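Local coordinates for protein cytolethal distending toxin subunit A (Haemophilus ducreyi, PDB 1SR4) that probably pairs with CdtC in a lectin-like heterodimer required to deliver the genotoxic subunit CdtB, which arrests host cells in G2/M, into its target cells, at residues Gly150-Lys155 with Trp193-Pro198; Met64-Ala69 with Val163-Val168; Arg97-Glu102 with Phe112-Leu117; Val157-Cys162 with Val176-Cys181; Ala77-Leu82 with Cys120-Gly125. All blocks are in the same frame, centred on the assembly; numbering follows the deposited sequence.

Contact 1: Gly150-Lys155 with Trp193-Pro198; sequences GAVVIK and WYLAPP
Strands 152-155 and 193-196 meet at a steep 100° and share a single antiparallel bridge, the hydrogen-bonded pair Val152 with Trp193. Val152 N gives its hydrogen to Trp193 O at 3.0 Å, and Trp193 N returns one to Val152 O at 2.9 Å, both nearly along the C=O axis. Beyond this crossing the chains diverge, and a water spans the gap, donating to Gly150 O and accepting from Leu195 N.

Ile154 lays its CD1 over one face of the Trp193 indole, 3.9 Å from the centroid of the five-membered ring, a CH-pi contact. The methyl of Ala151 sits at the edge of the Tyr194 ring, CB to CD1 4.0 Å. The Val152 and Leu195 side chains cross at about a right angle, CG1 of the first against CD1 of the second.

Strand 142-146 flanks Val152 and Ile154, while strand 62-65 runs antiparallel along 193-196. Tyr194 OH bonds to Gln66; CdtC packs on Val153 and Tyr194, CdtB on Leu195, so this buried crossing borders both partner subunits.

Contact 2: Met64-Ala69 with Val163-Val168; sequences MGQNGA and VTYNPV
The two segments have no beta bridge between them: Gly65 to Gly68 form a type I turn leaving strand 62-65, and the chain following strand 162-165 passes it, with Asn67 CA and Pro167 CA 5.2 Å apart. Gly68 N bonds to Gly65 O within the turn, and Gly65 N to Ala69 O just beyond it.

Tyr165 reaches into this turn. Its CG lies in the crowded position between backbone N and carbonyl carbon (chi1 63°), which carries the phenol across to the backbone, where Gln66 N donates to Tyr165 OH over 2.8 Å in an almost straight bond (172°). Gly65 CA lies 3.5 Å from Tyr165 OH, packed close to the phenol. The same hydroxyl is bonded to Thr192 O, so it joins the turn to strand 189-196.

Asn67, also in the crowded rotamer (chi1 63°), uses both ends of its amide. Asn67 OD1 accepts from Ala69 N at 3.0 Å, the donor standing above the carbonyl plane, while Asn67 ND2 donates to a lone pair of Pro167 O at 2.8 Å and also bonds to Ser174 OG. With both ends gripped, the amide's rotation is fixed.

Backbone-to-OD1 bonding two residues on makes this an Asx turn that overlaps the end of the beta turn; together they lead from strand 62-65 to strand 69-73 of the beta-trefoil.

Contact 3: Arg97-Glu102 with Phe112-Leu117; sequences RNWKME and FVNQSL
The Trp99 indole carries the Asn114 amide over one face, Asn114 ND2 standing 3.5 Å above the plane near the rim, with the amide turned 85° from the ring. The Trp99 CE3 atom also lies 3.3 Å from Asn114 N, so the indole packs on backbone and side chain alike. At the edge of the Phe112 ring, near its plane, is Trp99 CB. Met101 runs alongside Phe112, pointing the same way; with CG anti to the backbone N (chi1 -153°) it brings Met101 CG to 3.2 Å from Phe112 CE1 and places SD obliquely 4.7 Å from the ring centroid in a Met-aromatic contact.

These side chains share one face of an antiparallel pair. Lys100 and Val113, on the other, form the hydrogen-bonded pair, Lys100 N to Val113 O 2.8 Å and Val113 N to Lys100 O 2.9 Å. Gln115 N donates to Asn98 O, and the side chains repeat the link: Asn98 ND2 meets Gln115 OE1 at 2.9 Å, nearly along the C=O axis. Asn98 OD1 accepts from Val199 N, and Trp99 NE1 is satisfied by Leu71 O. Asn114 OD1 accepts from Leu117 N through a lone pair, while its ND2 bonds to Ile96 O.

Glu102 forms salt bridges with Arg111 and with Arg261 of the CdtB chain. The whole is a beta hairpin, 99-103 with 110-114, within the beta-trefoil, its 99-103 strand lying against CdtB.

Contact 4: Val157-Cys162 with Val176-Cys181; sequences VSQGRC and VTLSVC
Cys162 and Cys181 each hold SG anti to the carbonyl carbon and beside the backbone N (chi1 -73° and -58°), which brings the sulfurs together in a disulfide, Cys162 SG to Cys181 SG 2.0 Å, with a relaxed S-S torsion of 94°. Cys162 also carries the backbone pairing, as a hydrogen-bonded antiparallel pair with Ser179: Cys162 N donates to Ser179 O at 2.8 Å and Ser179 N to Cys162 O at 3.0 Å.

Arg161 leaves the backbone the same way, then bends at chi3, so that its side chain crosses that of Leu178 at about a right angle. Leu178 O lies over one face of the guanidinium, 3.2 Å from Arg161 NH1, at an angle too poor for a hydrogen bond. In its own plane the group grips Gln159 side-on, Arg161 NE and Arg161 NH2 each 2.8 Å from Gln159 OE1. Gln159 is extended beyond CG, and its amide also touches Leu178 CD1, with OE1 3.4 Å from that methyl. Arg161 NH2 takes Asn126 OD1 as a further partner. A water receives Cys181 N and donates to Gly160 O.

Covalent bond, backbone pair and water thus close this loop together. The two-nitrogen grip on Gln159 OE1, with Gly125 O holding Gln159 NE2, leaves amide and guanidinium roughly coplanar, and the carbonyl over the guanidinium would probably stabilise its positive charge.

Contact 5: Ala77-Leu82 with Cys120-Gly125; sequences AKRNWL and CVEAYG
Arg79 stands at a positive-phi position of the type II turn Ala77-Asn80, and its side chain sets out with CG anti to the carbonyl carbon (chi1 -65°). The side chain packs on Ile129 of strand 127-131 and bends at chi3, swinging the guanidinium toward strand 120-124. At the tip, Arg79 NH1 comes to 4.0 Å from Glu122 OE2, near the guanidinium plane but beyond salt-bridge distance; its salt bridge is with Asp131. Arg79 NH2 lies 3.6 Å from Tyr124 CD1, and Arg79 CZ is 5.3 Å from the centroid of the Tyr124 ring, so any cation-pi attraction is long and weak at most. Arg79 NH2 also donates to a water 3.0 Å away, which bonds weakly to Glu122 OE2; Glu122 OE1 accepts from Gln140 NE2.

At the CD2 edge of the Tyr124 ring is Trp81: its CH2 meets Tyr124 CD2 at 3.6 Å, while Tyr124 O lies in the indole plane, 3.3 Å from Trp81 CZ3. Deeper in, Leu82 CD2 packs on Val121 CG2 at 3.8 Å. Asn80 ND2 holds the turn by bonding to Ala77 O.

The loop 77-82 belongs to a region inferred to mediate target-cell binding, and its Trp81 and Arg79 are exposed here. Strand 127-131 pairs with 120-124 and bonds through its backbone to Arg79 and Leu82; Leu82 also packs on strand 69-73, and Val121 on Phe112 of strand 110-114.

In the fold
From the N terminus, 64-69 opens the widest loop, which contact 2 closes at 163-168. Within that span 77-82 leads out and returns at 120-125 in contact 5, and contact 3, the hairpin of 97-102 and 112-117, lies wholly inside contact 5; the two touch through Phe112 and Val121. Next, 150-155 begins contact 1 before contact 2 has closed, so contacts 1 and 2 cross, meeting where strand 189-196 pairs with 62-65. Contact 4 also crosses contact 2, through strands 162-165 and 176-179, yet falls inside contact 1, which ends last at 193-198. Gln159 reaches Gly125, tying contact 4 to contact 5. Together they tie strand 62-65, the hairpin 99-103/110-114 and strands 120-124 to 189-196 into one beta-trefoil.

Contact 1: Gly150-Lys155 with Trp193-Pro198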
# COMPACT_ATOMS: atom_id res chain seq x y z
N GLY A 150 10.80 4.08 2.84
CA GLY A 150 9.54 3.85 2.15
C GLY A 150 9.42 4.66 0.86
O GLY A 150 8.45 4.53 0.10
N ALA A 151 10.39 5.52 0.62
CA ALA A 151 10.43 6.31 -0.60
C ALA A 151 11.00 5.36 -1.67
O ALA A 151 11.33 4.21 -1.37
CB ALA A 151 11.36 7.51 -0.41
N VAL A 152 11.11 5.82 -2.91
CA VAL A 152 11.66 4.97 -3.96
C VAL A 152 12.67 5.73 -4.83
O VAL A 152 12.66 6.96 -4.90
CB VAL A 152 10.57 4.42 -4.94
CG1 VAL A 152 9.58 3.52 -4.20
CG2 VAL A 152 9.83 5.58 -5.63
N VAL A 153 13.54 4.98 -5.48
CA VAL A 153 14.49 5.55 -6.42
C VAL A 153 13.99 5.00 -7.76
O VAL A 153 13.60 3.83 -7.85
CB VAL A 153 15.94 5.12 -6.09
CG1 VAL A 153 16.87 5.32 -7.30
CG2 VAL A 153 16.44 5.99 -4.96
N ILE A 154 13.95 5.85 -8.79
CA ILE A 154 13.44 5.43 -10.10
C ILE A 154 14.58 5.17 -11.07
O ILE A 154 15.31 6.09 -11.45
CB ILE A 154 12.53 6.51 -10.67
CG1 ILE A 154 11.41 6.84 -9.66
CG2 ILE A 154 11.95 6.04 -11.99
CD1 ILE A 154 10.52 8.02 -10.06
N LYS A 155 14.73 3.91 -11.46
CA LYS A 155 15.82 3.53 -12.35
C LYS A 155 15.39 3.22 -13.78
O LYS A 155 14.52 2.37 -14.01
CB LYS A 155 16.53 2.31 -11.75
CG LYS A 155 17.83 1.92 -12.43
CD LYS A 155 18.44 0.73 -11.70
CE LYS A 155 19.86 0.43 -12.18
NZ LYS A 155 20.38 -0.80 -11.51
N TRP A 193 12.10 9.77 -4.50
CA TRP A 193 10.77 10.21 -4.91
C TRP A 193 9.70 9.55 -4.06
O TRP A 193 9.93 8.46 -3.54
CB TRP A 193 10.53 9.80 -6.36
CG TRP A 193 11.42 10.49 -7.35
CD1 TRP A 193 12.68 10.11 -7.75
CD2 TRP A 193 11.11 11.69 -8.05
NE1 TRP A 193 13.17 11.02 -8.67
CE2 TRP A 193 12.22 12.00 -8.87
CE3 TRP A 193 10.00 12.54 -8.07
CZ2 TRP A 193 12.25 13.13 -9.70
CZ3 TRP A 193 10.03 13.67 -8.90
CH2 TRP A 193 11.15 13.95 -9.70
N TYR A 194 8.55 10.21 -3.93
CA TYR A 194 7.44 9.60 -3.19
C TYR A 194 6.32 9.28 -4.17
O TYR A 194 6.07 10.03 -5.12
CB TYR A 194 6.87 10.53 -2.11
CG TYR A 194 7.89 11.32 -1.31
CD1 TYR A 194 8.96 10.69 -0.66
CD2 TYR A 194 7.77 12.71 -1.18
CE1 TYR A 194 9.88 11.44 0.12
CE2 TYR A 194 8.68 13.46 -0.41
CZ TYR A 194 9.73 12.82 0.23
OH TYR A 194 10.61 13.58 0.98
N LEU A 195 5.65 8.15 -3.93
CA LEU A 195 4.51 7.74 -4.75
C LEU A 195 3.39 8.48 -4.02
O LEU A 195 3.01 8.10 -2.91
CB LEU A 195 4.37 6.21 -4.68
CG LEU A 195 5.63 5.53 -5.26
CD1 LEU A 195 5.64 4.04 -5.00
CD2 LEU A 195 5.69 5.82 -6.74
N ALA A 196 2.87 9.54 -4.64
CA ALA A 196 1.89 10.41 -3.99
C ALA A 196 0.53 10.53 -4.67
O ALA A 196 0.36 10.13 -5.82
CB ALA A 196 2.53 11.85 -3.83
N PRO A 197 -0.46 11.11 -3.96
CA PRO A 197 -1.79 11.27 -4.56
C PRO A 197 -1.68 12.23 -5.74
O PRO A 197 -0.81 13.09 -5.77
CB PRO A 197 -2.63 11.89 -3.42
CG PRO A 197 -1.89 11.47 -2.15
CD PRO A 197 -0.44 11.63 -2.58
N PRO A 198 -2.57 12.08 -6.72
CA PRO A 198 -2.56 12.95 -7.90
C PRO A 198 -3.03 14.33 -7.49
O PRO A 198 -3.64 14.49 -6.43
CB PRO A 198 -3.58 12.27 -8.83
CG PRO A 198 -4.63 11.78 -7.83
CD PRO A 198 -3.75 11.19 -6.71
O HOH W 1 6.91 6.58 -1.82

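Contact 2: Met64-Ala69 with Val163-Val168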
# COMPACT_ATOMS: atom_id res chain seq x y z
N MET A 64 6.50 12.66 -6.56
CA MET A 64 6.89 13.88 -5.85
C MET A 64 8.30 13.82 -5.28
O MET A 64 8.65 12.86 -4.60
CB MET A 64 5.89 14.12 -4.69
CG MET A 64 6.21 15.36 -3.84
SD MET A 64 5.24 15.50 -2.30
CE MET A 64 3.56 15.77 -2.87
N GLY A 65 9.09 14.85 -5.55
CA GLY A 65 10.45 14.88 -5.02
C GLY A 65 10.39 15.33 -3.57
O GLY A 65 9.34 15.75 -3.07
N GLN A 66 11.53 15.28 -2.89
CA GLN A 66 11.57 15.63 -1.47
C GLN A 66 11.28 17.10 -1.20
O GLN A 66 11.01 17.50 -0.06
CB GLN A 66 12.92 15.24 -0.89
CG GLN A 66 13.16 13.74 -0.95
CD GLN A 66 13.85 13.26 0.29
OE1 GLN A 66 13.20 12.97 1.29
NE2 GLN A 66 15.18 13.20 0.24
N ASN A 67 11.31 17.90 -2.27
CA ASN A 67 11.07 19.33 -2.19
C ASN A 67 9.63 19.64 -2.62
O ASN A 67 9.24 20.81 -2.75
CB ASN A 67 12.06 20.08 -3.10
CG ASN A 67 11.90 19.71 -4.56
OD1 ASN A 67 11.16 18.78 -4.91
ND2 ASN A 67 12.61 20.42 -5.44
N GLY A 68 8.84 18.58 -2.81
CA GLY A 68 7.44 18.72 -3.19
C GLY A 68 7.18 18.88 -4.69
O GLY A 68 6.02 18.92 -5.12
N ALA A 69 8.26 18.98 -5.47
CA ALA A 69 8.12 19.16 -6.91
C ALA A 69 7.62 17.86 -7.53
O ALA A 69 8.08 16.78 -7.17
CB ALA A 69 9.48 19.58 -7.52
N VAL A 163 16.68 8.55 -11.95
CA VAL A 163 16.10 9.88 -12.12
C VAL A 163 16.58 10.76 -10.96
O VAL A 163 16.30 10.49 -9.79
CB VAL A 163 14.56 9.78 -12.14
CG1 VAL A 163 13.94 11.15 -12.36
CG2 VAL A 163 14.15 8.80 -13.25
N THR A 164 17.30 11.81 -11.32
CA THR A 164 17.93 12.73 -10.37
C THR A 164 17.39 14.15 -10.50
O THR A 164 17.02 14.57 -11.60
CB THR A 164 19.45 12.75 -10.66
OG1 THR A 164 19.92 11.39 -10.72
CG2 THR A 164 20.23 13.53 -9.61
N TYR A 165 17.37 14.90 -9.40
CA TYR A 165 16.88 16.27 -9.45
C TYR A 165 17.52 17.09 -8.34
O TYR A 165 18.07 16.53 -7.39
CB TYR A 165 15.36 16.31 -9.28
CG TYR A 165 14.89 15.79 -7.94
CD1 TYR A 165 14.64 16.67 -6.87
CD2 TYR A 165 14.74 14.42 -7.73
CE1 TYR A 165 14.25 16.18 -5.62
CE2 TYR A 165 14.35 13.92 -6.49
CZ TYR A 165 14.11 14.79 -5.44
OH TYR A 165 13.76 14.27 -4.21
N ASN A 166 17.45 18.41 -8.46
CA ASN A 166 17.99 19.29 -7.44
C ASN A 166 16.86 19.78 -6.54
O ASN A 166 16.00 20.52 -6.99
CB ASN A 166 18.68 20.50 -8.08
CG ASN A 166 17.77 21.22 -9.09
OD1 ASN A 166 17.23 20.60 -10.02
ND2 ASN A 166 17.61 22.53 -8.91
N PRO A 167 16.84 19.36 -5.27
CA PRO A 167 15.81 19.77 -4.33
C PRO A 167 15.80 21.31 -4.24
O PRO A 167 14.74 21.94 -4.34
CB PRO A 167 16.27 19.14 -3.02
CG PRO A 167 16.88 17.86 -3.46
CD PRO A 167 17.68 18.29 -4.70
N VAL A 168 16.98 21.90 -4.06
CA VAL A 168 17.10 23.35 -3.96
C VAL A 168 17.15 23.99 -5.35
O VAL A 168 17.89 23.55 -6.23
CB VAL A 168 18.36 23.76 -3.15
CG1 VAL A 168 18.56 25.27 -3.21
CG2 VAL A 168 18.20 23.33 -1.70

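Contact 3: Arg97-Glu102 with Phe112-Leu117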
# COMPACT_ATOMS: atom_id res chain seq x y z
N ARG A 97 0.22 16.90 -15.04
CA ARG A 97 1.07 16.62 -13.88
C ARG A 97 0.81 15.25 -13.24
O ARG A 97 1.57 14.80 -12.38
CB ARG A 97 0.87 17.70 -12.83
CG ARG A 97 1.34 19.09 -13.28
CD ARG A 97 0.93 20.15 -12.26
NE ARG A 97 -0.52 20.20 -12.12
CZ ARG A 97 -1.14 20.85 -11.14
NH1 ARG A 97 -0.44 21.50 -10.21
NH2 ARG A 97 -2.46 20.81 -11.06
N ASN A 98 -0.27 14.59 -13.67
CA ASN A 98 -0.67 13.29 -13.13
C ASN A 98 -0.36 12.15 -14.08
O ASN A 98 -0.47 12.29 -15.29
CB ASN A 98 -2.18 13.27 -12.81
CG ASN A 98 -2.56 14.31 -11.79
OD1 ASN A 98 -1.89 14.47 -10.78
ND2 ASN A 98 -3.66 15.02 -12.05
N TRP A 99 -0.00 11.00 -13.51
CA TRP A 99 0.34 9.83 -14.28
C TRP A 99 -0.35 8.59 -13.76
O TRP A 99 -0.69 8.51 -12.58
CB TRP A 99 1.85 9.58 -14.21
CG TRP A 99 2.70 10.77 -14.57
CD1 TRP A 99 3.10 11.78 -13.73
CD2 TRP A 99 3.24 11.08 -15.85
NE1 TRP A 99 3.86 12.69 -14.42
CE2 TRP A 99 3.97 12.28 -15.72
CE3 TRP A 99 3.19 10.44 -17.10
CZ2 TRP A 99 4.65 12.87 -16.80
CZ3 TRP A 99 3.86 11.03 -18.18
CH2 TRP A 99 4.59 12.24 -18.01
N LYS A 100 -0.54 7.64 -14.66
CA LYS A 100 -1.11 6.35 -14.33
C LYS A 100 0.09 5.39 -14.40
O LYS A 100 0.76 5.27 -15.42
CB LYS A 100 -2.17 5.94 -15.36
CG LYS A 100 -2.64 4.48 -15.20
CD LYS A 100 -3.63 4.06 -16.30
CE LYS A 100 -4.96 4.79 -16.16
NZ LYS A 100 -5.96 4.44 -17.22
N MET A 101 0.36 4.74 -13.28
CA MET A 101 1.46 3.79 -13.18
C MET A 101 0.95 2.37 -13.49
O MET A 101 0.07 1.86 -12.81
CB MET A 101 2.00 3.85 -11.76
CG MET A 101 3.42 3.48 -11.61
SD MET A 101 3.97 3.64 -9.89
CE MET A 101 4.88 2.24 -9.89
N GLU A 102 1.51 1.74 -14.53
CA GLU A 102 1.13 0.39 -14.93
C GLU A 102 2.33 -0.52 -15.04
O GLU A 102 3.46 -0.06 -15.25
CB GLU A 102 0.47 0.37 -16.31
CG GLU A 102 -0.53 1.45 -16.56
CD GLU A 102 -1.17 1.34 -17.94
OE1 GLU A 102 -0.47 0.99 -18.91
OE2 GLU A 102 -2.38 1.63 -18.05
N PHE A 112 4.78 4.87 -17.04
CA PHE A 112 3.93 5.97 -16.60
C PHE A 112 3.22 6.65 -17.76
O PHE A 112 3.86 7.21 -18.65
CB PHE A 112 4.77 6.99 -15.84
CG PHE A 112 5.42 6.43 -14.60
CD1 PHE A 112 4.78 6.51 -13.37
CD2 PHE A 112 6.66 5.79 -14.68
CE1 PHE A 112 5.36 5.95 -12.23
CE2 PHE A 112 7.25 5.23 -13.54
CZ PHE A 112 6.60 5.31 -12.32
N VAL A 113 1.89 6.62 -17.73
CA VAL A 113 1.06 7.20 -18.78
C VAL A 113 0.45 8.53 -18.31
O VAL A 113 -0.22 8.59 -17.28
CB VAL A 113 -0.07 6.22 -19.14
CG1 VAL A 113 -0.80 6.69 -20.42
CG2 VAL A 113 0.54 4.82 -19.33
N ASN A 114 0.67 9.59 -19.07
CA ASN A 114 0.14 10.90 -18.68
C ASN A 114 -1.38 10.93 -18.68
O ASN A 114 -2.02 10.47 -19.63
CB ASN A 114 0.67 11.99 -19.61
CG ASN A 114 0.49 13.38 -19.04
OD1 ASN A 114 -0.46 14.09 -19.38
ND2 ASN A 114 1.39 13.77 -18.16
N GLN A 115 -1.97 11.49 -17.62
CA GLN A 115 -3.42 11.54 -17.51
C GLN A 115 -4.06 12.35 -18.62
O GLN A 115 -5.07 11.95 -19.18
CB GLN A 115 -3.88 12.16 -16.18
CG GLN A 115 -5.39 12.32 -16.11
CD GLN A 115 -5.88 12.82 -14.77
OE1 GLN A 115 -5.19 13.57 -14.08
NE2 GLN A 115 -7.09 12.41 -14.40
N SER A 116 -3.48 13.51 -18.90
CA SER A 116 -4.02 14.41 -19.90
C SER A 116 -3.66 14.08 -21.34
O SER A 116 -4.52 14.07 -22.20
CB SER A 116 -3.56 15.84 -19.60
OG SER A 116 -3.99 16.73 -20.62
N LEU A 117 -2.38 13.81 -21.57
CA LEU A 117 -1.90 13.56 -22.93
C LEU A 117 -1.82 12.12 -23.41
O LEU A 117 -1.72 11.88 -24.60
CB LEU A 117 -0.54 14.24 -23.10
CG LEU A 117 -0.52 15.73 -22.75
CD1 LEU A 117 0.93 16.25 -22.84
CD2 LEU A 117 -1.41 16.52 -23.71

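Contact 4: Val157-Cys162 with Val176-Cys181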
# COMPACT_ATOMS: atom_id res chain seq x y z
N VAL A 157 15.48 1.40 -16.97
CA VAL A 157 15.99 0.07 -17.28
C VAL A 157 16.87 0.10 -18.53
O VAL A 157 17.90 -0.57 -18.60
CB VAL A 157 14.85 -0.94 -17.48
CG1 VAL A 157 15.42 -2.27 -17.96
CG2 VAL A 157 14.08 -1.12 -16.16
N SER A 158 16.48 0.91 -19.52
CA SER A 158 17.28 0.97 -20.74
C SER A 158 18.64 1.61 -20.48
O SER A 158 19.64 1.21 -21.06
CB SER A 158 16.54 1.77 -21.82
OG SER A 158 16.43 3.11 -21.42
N GLN A 159 18.69 2.61 -19.60
CA GLN A 159 19.96 3.27 -19.32
C GLN A 159 20.72 2.74 -18.12
O GLN A 159 21.94 2.85 -18.06
CB GLN A 159 19.76 4.78 -19.13
CG GLN A 159 19.40 5.49 -20.42
CD GLN A 159 19.66 6.98 -20.34
OE1 GLN A 159 20.44 7.44 -19.51
NE2 GLN A 159 19.03 7.75 -21.23
N GLY A 160 20.01 2.17 -17.16
CA GLY A 160 20.69 1.69 -15.98
C GLY A 160 21.05 2.88 -15.10
O GLY A 160 21.95 2.78 -14.27
N ARG A 161 20.36 4.01 -15.30
CA ARG A 161 20.63 5.22 -14.52
C ARG A 161 19.37 5.67 -13.78
O ARG A 161 18.26 5.34 -14.19
CB ARG A 161 21.14 6.33 -15.44
CG ARG A 161 22.49 6.02 -16.10
CD ARG A 161 23.19 7.30 -16.59
NE ARG A 161 22.50 7.94 -17.71
CZ ARG A 161 22.86 9.12 -18.22
NH1 ARG A 161 23.90 9.76 -17.71
NH2 ARG A 161 22.21 9.65 -19.23
N CYS A 162 19.53 6.42 -12.71
CA CYS A 162 18.41 6.87 -11.90
C CYS A 162 17.98 8.32 -12.11
O CYS A 162 18.80 9.19 -12.41
CB CYS A 162 18.72 6.60 -10.43
SG CYS A 162 18.63 4.82 -10.07
N VAL A 176 15.39 17.75 -14.06
CA VAL A 176 15.38 16.30 -13.97
C VAL A 176 16.37 15.64 -14.93
O VAL A 176 16.31 15.85 -16.13
CB VAL A 176 13.96 15.77 -14.26
CG1 VAL A 176 13.90 14.26 -14.10
CG2 VAL A 176 12.95 16.46 -13.30
N THR A 177 17.28 14.84 -14.38
CA THR A 177 18.29 14.20 -15.21
C THR A 177 18.40 12.73 -14.85
O THR A 177 17.68 12.24 -13.97
CB THR A 177 19.68 14.85 -14.96
OG1 THR A 177 20.01 14.74 -13.57
CG2 THR A 177 19.67 16.34 -15.33
N LEU A 178 19.30 12.04 -15.55
CA LEU A 178 19.57 10.64 -15.28
C LEU A 178 21.05 10.55 -14.93
O LEU A 178 21.89 11.12 -15.63
CB LEU A 178 19.29 9.79 -16.52
CG LEU A 178 17.82 9.61 -16.87
CD1 LEU A 178 17.69 8.82 -18.17
CD2 LEU A 178 17.13 8.87 -15.72
N SER A 179 21.38 9.88 -13.83
CA SER A 179 22.79 9.73 -13.45
C SER A 179 22.99 8.45 -12.66
O SER A 179 22.04 7.72 -12.38
CB SER A 179 23.29 10.95 -12.66
OG SER A 179 22.55 11.12 -11.47
N VAL A 180 24.24 8.16 -12.29
CA VAL A 180 24.53 6.94 -11.57
C VAL A 180 23.65 6.80 -10.33
O VAL A 180 23.44 7.76 -9.58
CB VAL A 180 26.05 6.87 -11.19
CG1 VAL A 180 26.41 8.02 -10.26
CG2 VAL A 180 26.36 5.54 -10.54
N CYS A 181 23.12 5.60 -10.12
CA CYS A 181 22.25 5.35 -8.97
C CYS A 181 23.00 5.21 -7.66
O CYS A 181 23.37 4.10 -7.29
CB CYS A 181 21.45 4.06 -9.20
SG CYS A 181 20.41 4.06 -10.70
O HOH W 2 23.56 3.59 -12.06

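Contact 5: Ala77-Leu82 with Cys120-Gly125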
# COMPACT_ATOMS: atom_id res chain seq x y z
N ALA A 77 4.10 19.33 -26.71
CA ALA A 77 4.43 18.49 -27.87
C ALA A 77 5.26 17.28 -27.44
O ALA A 77 6.08 17.37 -26.52
CB ALA A 77 5.19 19.31 -28.91
N LYS A 78 5.04 16.15 -28.12
CA LYS A 78 5.77 14.93 -27.83
C LYS A 78 7.28 15.11 -27.93
O LYS A 78 7.76 15.92 -28.70
CB LYS A 78 5.32 13.81 -28.78
CG LYS A 78 3.88 13.36 -28.56
CD LYS A 78 3.52 12.24 -29.52
CE LYS A 78 3.04 12.77 -30.86
NZ LYS A 78 1.66 13.33 -30.71
N ARG A 79 8.00 14.34 -27.12
CA ARG A 79 9.46 14.34 -27.08
C ARG A 79 10.13 15.52 -26.38
O ARG A 79 11.35 15.64 -26.40
CB ARG A 79 10.06 14.12 -28.48
CG ARG A 79 9.71 12.73 -29.05
CD ARG A 79 10.57 12.31 -30.25
NE ARG A 79 11.96 12.00 -29.88
CZ ARG A 79 12.35 10.87 -29.29
NH1 ARG A 79 11.48 9.92 -28.98
NH2 ARG A 79 13.64 10.69 -29.01
N ASN A 80 9.34 16.36 -25.74
CA ASN A 80 9.91 17.47 -24.99
C ASN A 80 10.31 16.96 -23.61
O ASN A 80 9.77 15.95 -23.14
CB ASN A 80 8.90 18.60 -24.86
CG ASN A 80 8.92 19.53 -26.04
OD1 ASN A 80 9.87 20.29 -26.21
ND2 ASN A 80 7.88 19.48 -26.86
N TRP A 81 11.25 17.64 -22.99
CA TRP A 81 11.75 17.26 -21.68
C TRP A 81 10.71 17.42 -20.57
O TRP A 81 9.85 18.30 -20.61
CB TRP A 81 12.95 18.12 -21.25
CG TRP A 81 14.17 18.06 -22.11
CD1 TRP A 81 14.71 19.09 -22.85
CD2 TRP A 81 15.08 16.96 -22.24
NE1 TRP A 81 15.89 18.68 -23.43
CE2 TRP A 81 16.14 17.38 -23.08
CE3 TRP A 81 15.10 15.65 -21.74
CZ2 TRP A 81 17.21 16.55 -23.42
CZ3 TRP A 81 16.16 14.81 -22.08
CH2 TRP A 81 17.21 15.27 -22.92
N LEU A 82 10.82 16.54 -19.59
CA LEU A 82 9.98 16.57 -18.41
C LEU A 82 10.77 17.37 -17.39
O LEU A 82 11.99 17.41 -17.44
CB LEU A 82 9.78 15.14 -17.87
CG LEU A 82 8.48 14.40 -18.17
CD1 LEU A 82 7.97 14.68 -19.58
CD2 LEU A 82 8.69 12.92 -17.92
N CYS A 120 3.80 8.53 -22.73
CA CYS A 120 4.56 7.82 -21.71
C CYS A 120 5.89 8.45 -21.36
O CYS A 120 6.56 9.04 -22.24
CB CYS A 120 4.81 6.37 -22.16
SG CYS A 120 3.37 5.30 -21.88
N VAL A 121 6.29 8.31 -20.09
CA VAL A 121 7.57 8.83 -19.62
C VAL A 121 8.59 7.97 -20.34
O VAL A 121 8.42 6.75 -20.42
CB VAL A 121 7.75 8.65 -18.09
CG1 VAL A 121 9.21 8.88 -17.71
CG2 VAL A 121 6.84 9.66 -17.31
N GLU A 122 9.65 8.59 -20.84
CA GLU A 122 10.69 7.85 -21.58
C GLU A 122 12.10 8.37 -21.29
O GLU A 122 12.35 9.58 -21.34
CB GLU A 122 10.42 7.95 -23.08
CG GLU A 122 11.32 7.05 -23.92
CD GLU A 122 10.97 7.06 -25.39
OE1 GLU A 122 9.76 7.05 -25.74
OE2 GLU A 122 11.92 7.06 -26.21
N ALA A 123 13.03 7.47 -20.97
CA ALA A 123 14.40 7.87 -20.71
C ALA A 123 15.00 8.24 -22.06
O ALA A 123 14.89 7.48 -23.03
CB ALA A 123 15.19 6.72 -20.09
N TYR A 124 15.64 9.41 -22.12
CA TYR A 124 16.26 9.89 -23.36
C TYR A 124 17.45 10.80 -23.03
O TYR A 124 17.31 11.75 -22.24
CB TYR A 124 15.25 10.66 -24.20
CG TYR A 124 15.90 11.35 -25.37
CD1 TYR A 124 16.26 10.63 -26.51
CD2 TYR A 124 16.26 12.70 -25.30
CE1 TYR A 124 16.98 11.23 -27.54
CE2 TYR A 124 16.97 13.31 -26.31
CZ TYR A 124 17.33 12.57 -27.43
OH TYR A 124 18.07 13.15 -28.44
N GLY A 125 18.61 10.51 -23.62
CA GLY A 125 19.79 11.31 -23.35
C GLY A 125 20.04 11.35 -21.85
O GLY A 125 20.05 10.30 -21.20
O HOH W 3 14.33 7.82 -28.36